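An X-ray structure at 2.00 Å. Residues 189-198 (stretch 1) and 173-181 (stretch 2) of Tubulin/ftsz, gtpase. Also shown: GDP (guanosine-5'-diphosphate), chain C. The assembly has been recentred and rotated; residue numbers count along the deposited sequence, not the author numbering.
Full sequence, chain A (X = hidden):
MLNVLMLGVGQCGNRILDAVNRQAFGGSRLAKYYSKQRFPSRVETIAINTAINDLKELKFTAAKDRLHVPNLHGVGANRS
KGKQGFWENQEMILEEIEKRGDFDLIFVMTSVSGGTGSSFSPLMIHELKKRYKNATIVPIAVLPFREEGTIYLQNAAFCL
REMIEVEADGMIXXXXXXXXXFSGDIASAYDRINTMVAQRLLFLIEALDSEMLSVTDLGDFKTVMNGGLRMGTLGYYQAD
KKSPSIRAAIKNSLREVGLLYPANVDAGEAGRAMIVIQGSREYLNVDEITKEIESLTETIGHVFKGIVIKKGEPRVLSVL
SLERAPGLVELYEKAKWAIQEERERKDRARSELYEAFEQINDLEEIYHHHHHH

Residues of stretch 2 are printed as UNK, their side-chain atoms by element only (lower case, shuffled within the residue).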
# COMPACT_ATOMS: atom_id res chain seq x y z
N ALA A 189 -12.56 -5.37 -9.68
CA ALA A 189 -11.68 -4.23 -9.43
C ALA A 189 -10.58 -4.62 -8.44
O ALA A 189 -9.40 -4.36 -8.67
CB ALA A 189 -12.47 -3.04 -8.92
N TYR A 190 -11.00 -5.21 -7.32
CA TYR A 190 -10.06 -5.69 -6.32
C TYR A 190 -9.07 -6.67 -6.93
O TYR A 190 -7.88 -6.57 -6.68
CB TYR A 190 -10.77 -6.36 -5.15
CG TYR A 190 -11.50 -5.41 -4.24
CD1 TYR A 190 -11.15 -4.06 -4.18
CD2 TYR A 190 -12.51 -5.85 -3.40
CE1 TYR A 190 -11.81 -3.20 -3.34
CE2 TYR A 190 -13.17 -4.98 -2.55
CZ TYR A 190 -12.81 -3.66 -2.53
OH TYR A 190 -13.46 -2.78 -1.69
N ASP A 191 -9.57 -7.63 -7.69
CA ASP A 191 -8.69 -8.62 -8.32
C ASP A 191 -7.67 -7.97 -9.23
O ASP A 191 -6.48 -8.32 -9.19
CB ASP A 191 -9.49 -9.68 -9.07
CG ASP A 191 -10.29 -10.57 -8.14
OD1 ASP A 191 -10.03 -10.56 -6.92
OD2 ASP A 191 -11.18 -11.29 -8.64
N ARG A 192 -8.09 -7.00 -10.05
CA ARG A 192 -7.12 -6.34 -10.91
C ARG A 192 -6.06 -5.64 -10.08
O ARG A 192 -4.87 -5.79 -10.32
CB ARG A 192 -7.79 -5.33 -11.83
CG ARG A 192 -6.81 -4.68 -12.83
CD ARG A 192 -7.50 -3.64 -13.71
NE ARG A 192 -6.64 -3.18 -14.80
CZ ARG A 192 -5.93 -2.05 -14.77
NH1 ARG A 192 -5.99 -1.25 -13.72
NH2 ARG A 192 -5.17 -1.72 -15.81
N ILE A 193 -6.50 -4.86 -9.10
CA ILE A 193 -5.56 -4.11 -8.28
C ILE A 193 -4.62 -5.04 -7.53
O ILE A 193 -3.41 -4.85 -7.57
CB ILE A 193 -6.29 -3.21 -7.27
CG1 ILE A 193 -7.04 -2.10 -8.02
CG2 ILE A 193 -5.30 -2.65 -6.27
CD1 ILE A 193 -8.08 -1.37 -7.20
N ASN A 194 -5.19 -6.05 -6.86
CA ASN A 194 -4.41 -6.98 -6.05
C ASN A 194 -3.38 -7.70 -6.93
O ASN A 194 -2.24 -7.91 -6.52
CB ASN A 194 -5.31 -8.01 -5.35
CG ASN A 194 -6.28 -7.39 -4.36
OD1 ASN A 194 -6.22 -6.20 -4.05
ND2 ASN A 194 -7.20 -8.21 -3.87
N THR A 195 -3.78 -8.07 -8.14
CA THR A 195 -2.87 -8.74 -9.06
C THR A 195 -1.70 -7.83 -9.43
O THR A 195 -0.56 -8.28 -9.49
CB THR A 195 -3.60 -9.23 -10.33
OG1 THR A 195 -4.51 -10.27 -9.96
CG2 THR A 195 -2.63 -9.76 -11.41
N MET A 196 -1.98 -6.55 -9.65
CA MET A 196 -0.94 -5.58 -10.00
C MET A 196 0.02 -5.35 -8.84
O MET A 196 1.22 -5.23 -9.05
CB MET A 196 -1.55 -4.23 -10.43
CG MET A 196 -2.39 -4.29 -11.69
SD MET A 196 -3.25 -2.74 -12.03
CE MET A 196 -1.87 -1.65 -12.30
N VAL A 197 -0.52 -5.30 -7.62
CA VAL A 197 0.33 -5.07 -6.46
C VAL A 197 1.26 -6.27 -6.28
O VAL A 197 2.46 -6.12 -6.17
CB VAL A 197 -0.48 -4.90 -5.16
CG1 VAL A 197 0.49 -4.74 -3.96
CG2 VAL A 197 -1.38 -3.66 -5.26
N ALA A 198 0.67 -7.45 -6.27
CA ALA A 198 1.41 -8.69 -6.09
C ALA A 198 2.49 -8.85 -7.16
O ALA A 198 3.61 -9.27 -6.88
CB ALA A 198 0.46 -9.86 -6.09
N UNK A 173 2.40 3.49 -1.81
CA UNK A 173 1.00 3.90 -1.93
C UNK A 173 0.31 3.16 -3.06
O UNK A 173 0.80 3.12 -4.16
c UNK A 173 1.43 7.78 -1.58
c UNK A 173 0.74 6.14 0.22
c UNK A 173 0.92 5.41 -2.19
c UNK A 173 1.50 6.33 -1.11
N UNK A 174 -0.86 2.60 -2.77
CA UNK A 174 -1.70 1.96 -3.77
C UNK A 174 -3.04 2.71 -3.78
O UNK A 174 -3.77 2.71 -2.79
c UNK A 174 -2.72 -0.25 -4.55
c UNK A 174 -0.60 -0.24 -3.16
c UNK A 174 -1.93 0.47 -3.43
N UNK A 175 -3.34 3.36 -4.90
CA UNK A 175 -4.55 4.19 -4.98
C UNK A 175 -5.70 3.44 -5.65
O UNK A 175 -5.74 3.34 -6.86
c UNK A 175 -4.26 5.48 -5.73
c UNK A 175 -5.44 6.45 -5.71
o UNK A 175 -6.47 6.17 -5.05
o UNK A 175 -5.33 7.53 -6.34
N UNK A 176 -6.63 2.92 -4.85
CA UNK A 176 -7.76 2.18 -5.41
C UNK A 176 -8.52 3.00 -6.45
O UNK A 176 -9.00 2.46 -7.44
o UNK A 176 -7.43 -0.29 -4.11
n UNK A 176 -9.20 -0.05 -2.72
c UNK A 176 -8.74 1.73 -4.31
c UNK A 176 -8.40 0.37 -3.71
N UNK A 177 -8.63 4.30 -6.22
CA UNK A 177 -9.42 5.15 -7.10
C UNK A 177 -8.81 5.23 -8.48
O UNK A 177 -9.49 4.98 -9.48
o UNK A 177 -12.52 6.41 -6.52
n UNK A 177 -12.38 6.85 -8.73
c UNK A 177 -9.57 6.56 -6.51
c UNK A 177 -10.51 7.47 -7.30
c UNK A 177 -11.89 6.86 -7.49
N UNK A 178 -7.53 5.55 -8.54
CA UNK A 178 -6.85 5.66 -9.81
C UNK A 178 -6.85 4.32 -10.53
O UNK A 178 -6.96 4.26 -11.76
c UNK A 178 -5.04 7.40 -11.74
c UNK A 178 -3.00 5.68 -12.50
c UNK A 178 -5.42 6.14 -9.59
c UNK A 178 -4.68 6.36 -10.89
c UNK A 178 -4.37 7.60 -12.93
o UNK A 178 -2.71 6.94 -14.51
c UNK A 178 -3.36 6.74 -13.31
c UNK A 178 -3.66 5.49 -11.29
N UNK A 179 -6.78 3.23 -9.77
CA UNK A 179 -6.64 1.90 -10.37
C UNK A 179 -8.01 1.26 -10.63
O UNK A 179 -8.10 0.26 -11.34
c UNK A 179 -4.35 1.45 -9.24
c UNK A 179 -3.59 1.61 -10.56
c UNK A 179 -3.60 0.48 -8.33
c UNK A 179 -5.80 0.99 -9.48
N UNK A 180 -9.05 1.90 -10.11
CA UNK A 180 -10.44 1.45 -10.23
C UNK A 180 -10.84 1.11 -11.66
O UNK A 180 -10.65 1.91 -12.57
c UNK A 180 -12.86 2.15 -9.67
c UNK A 180 -11.39 2.54 -9.72
n UNK A 180 -14.64 5.55 -10.24
c UNK A 180 -13.73 4.36 -10.44
c UNK A 180 -13.70 3.35 -9.28
N UNK A 181 -11.38 -0.09 -11.83
CA UNK A 181 -11.84 -0.60 -13.12
C UNK A 181 -13.05 -1.48 -12.86
O UNK A 181 -13.32 -1.83 -11.72
n UNK A 181 -8.67 1.54 -14.68
n UNK A 181 -6.64 2.59 -14.92
c UNK A 181 -9.64 0.49 -14.98
c UNK A 181 -7.47 1.61 -15.24
c UNK A 181 -9.45 -0.71 -14.08
c UNK A 181 -10.76 -1.42 -13.84
n UNK A 181 -7.11 0.69 -16.12
PB GDP C . -10.42 -4.26 7.49
O1B GDP C . -8.96 -3.86 7.62
O2B GDP C . -10.53 -5.75 7.25
O3B GDP C . -11.14 -3.86 8.76
O3A GDP C . -11.10 -3.43 6.29
PA GDP C . -10.65 -3.58 4.76
O1A GDP C . -11.70 -4.28 3.97
O2A GDP C . -9.28 -4.19 4.58
O5' GDP C . -10.55 -2.03 4.38
C5' GDP C . -11.51 -1.48 3.48
C4' GDP C . -10.75 -0.68 2.43
O4' GDP C . -9.95 -1.60 1.68
C3' GDP C . -11.73 -0.06 1.48
O3' GDP C . -11.10 1.10 0.94
C2' GDP C . -11.88 -1.12 0.43
O2' GDP C . -12.24 -0.52 -0.81
C1' GDP C . -10.47 -1.68 0.35
N9 GDP C . -10.38 -3.10 -0.01
C8 GDP C . -11.02 -4.13 0.58
N7 GDP C . -10.63 -5.31 0.02
C5 GDP C . -9.73 -5.01 -0.94
C6 GDP C . -8.92 -5.76 -1.90
O6 GDP C . -9.02 -6.99 -1.97
N1 GDP C . -8.11 -5.08 -2.70
C2 GDP C . -8.00 -3.74 -2.66
N2 GDP C . -7.16 -3.14 -3.53
N3 GDP C . -8.71 -2.97 -1.81
C4 GDP C . -9.56 -3.55 -0.94

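Position 173 carries four carbons forked at the second, out of reach of the helix 189-198; an unbranched start and a terminal fork make it Leu173. Position 174, still on the strand, has one carbon bearing two more. The CA-to-CB bond of this short fork points toward the helix, one tip 3.7 Å from Val197 CG2 and 3.9 Å from Ile193 CG2. Branching at CB identifies Val174.

At 175 two carbons end in two oxygens, and the CA-to-CB bond points away from stretch 1. A carboxylate this short is Asp175; its OD1 accepts from the backbone N of position 177 at 3.1 Å, capping the short helix that follows.

Position 176 has two carbons, the second carrying one oxygen and one nitrogen. The oxygen lies 3.3 Å from Ile193 CD1 and the nitrogen 4.1 Å from Tyr190 CE1. This is the amide of Asn176, and both its ends read the guanine: OD1 accepts from GDP N2 at 2.9 Å, while ND2 donates to GDP N3 at 3.1 Å.

Position 177 has three carbons before an oxygen and a nitrogen, one methylene longer than asparagine, and its CA-to-CB bond points away: Gln177. Position 178 shows one carbon leading to a six-carbon ring with an oxygen, the phenol of Tyr178, out of reach of the helix.

Position 179 returns to four carbons forked at the second, but here the CA-to-CB bond points toward stretch 1. CB sits 3.6 Å from Ile193 CG1, and one fork tip 4.1 Å from Met196 CE. This is Leu179.

Four carbons in a row ending in nitrogen, with a CA-to-CB bond that points away, make 180 Lys180, the first residue to leave helical geometry. Position 181 has three carbons, a nitrogen, then a carbon with two more nitrogens. This planar end lies flat on the guanidinium of Arg192, centres 4.0 Å apart and planes at 30°, and the backbone O of 181 packs 3.2 Å from Ala189 CB. It is Arg181, poorly ordered; its NH1 comes within 3.1 Å of Arg192 NH2, a like-charge approach without a hydrogen bond.

No hydrogen bond crosses between the stretches. Ile193 anchors the packing, meeting Val174, Asn176 and Leu179, with Val197 and Met196 extending the apolar surface. Polar specificity goes to the nucleotide instead: Asn194 OD1 accepts from GDP N1 at 2.6 Å, Tyr190 OH donates to GDP O2' at 2.7 Å, and one face of the Tyr190 ring covers the base. The rule is apolar side-chain packing at the centre, an arginine stack at the rim, and shared ligand recognition beside it.

Stretch 2 (173-181) LVDNQYLKR
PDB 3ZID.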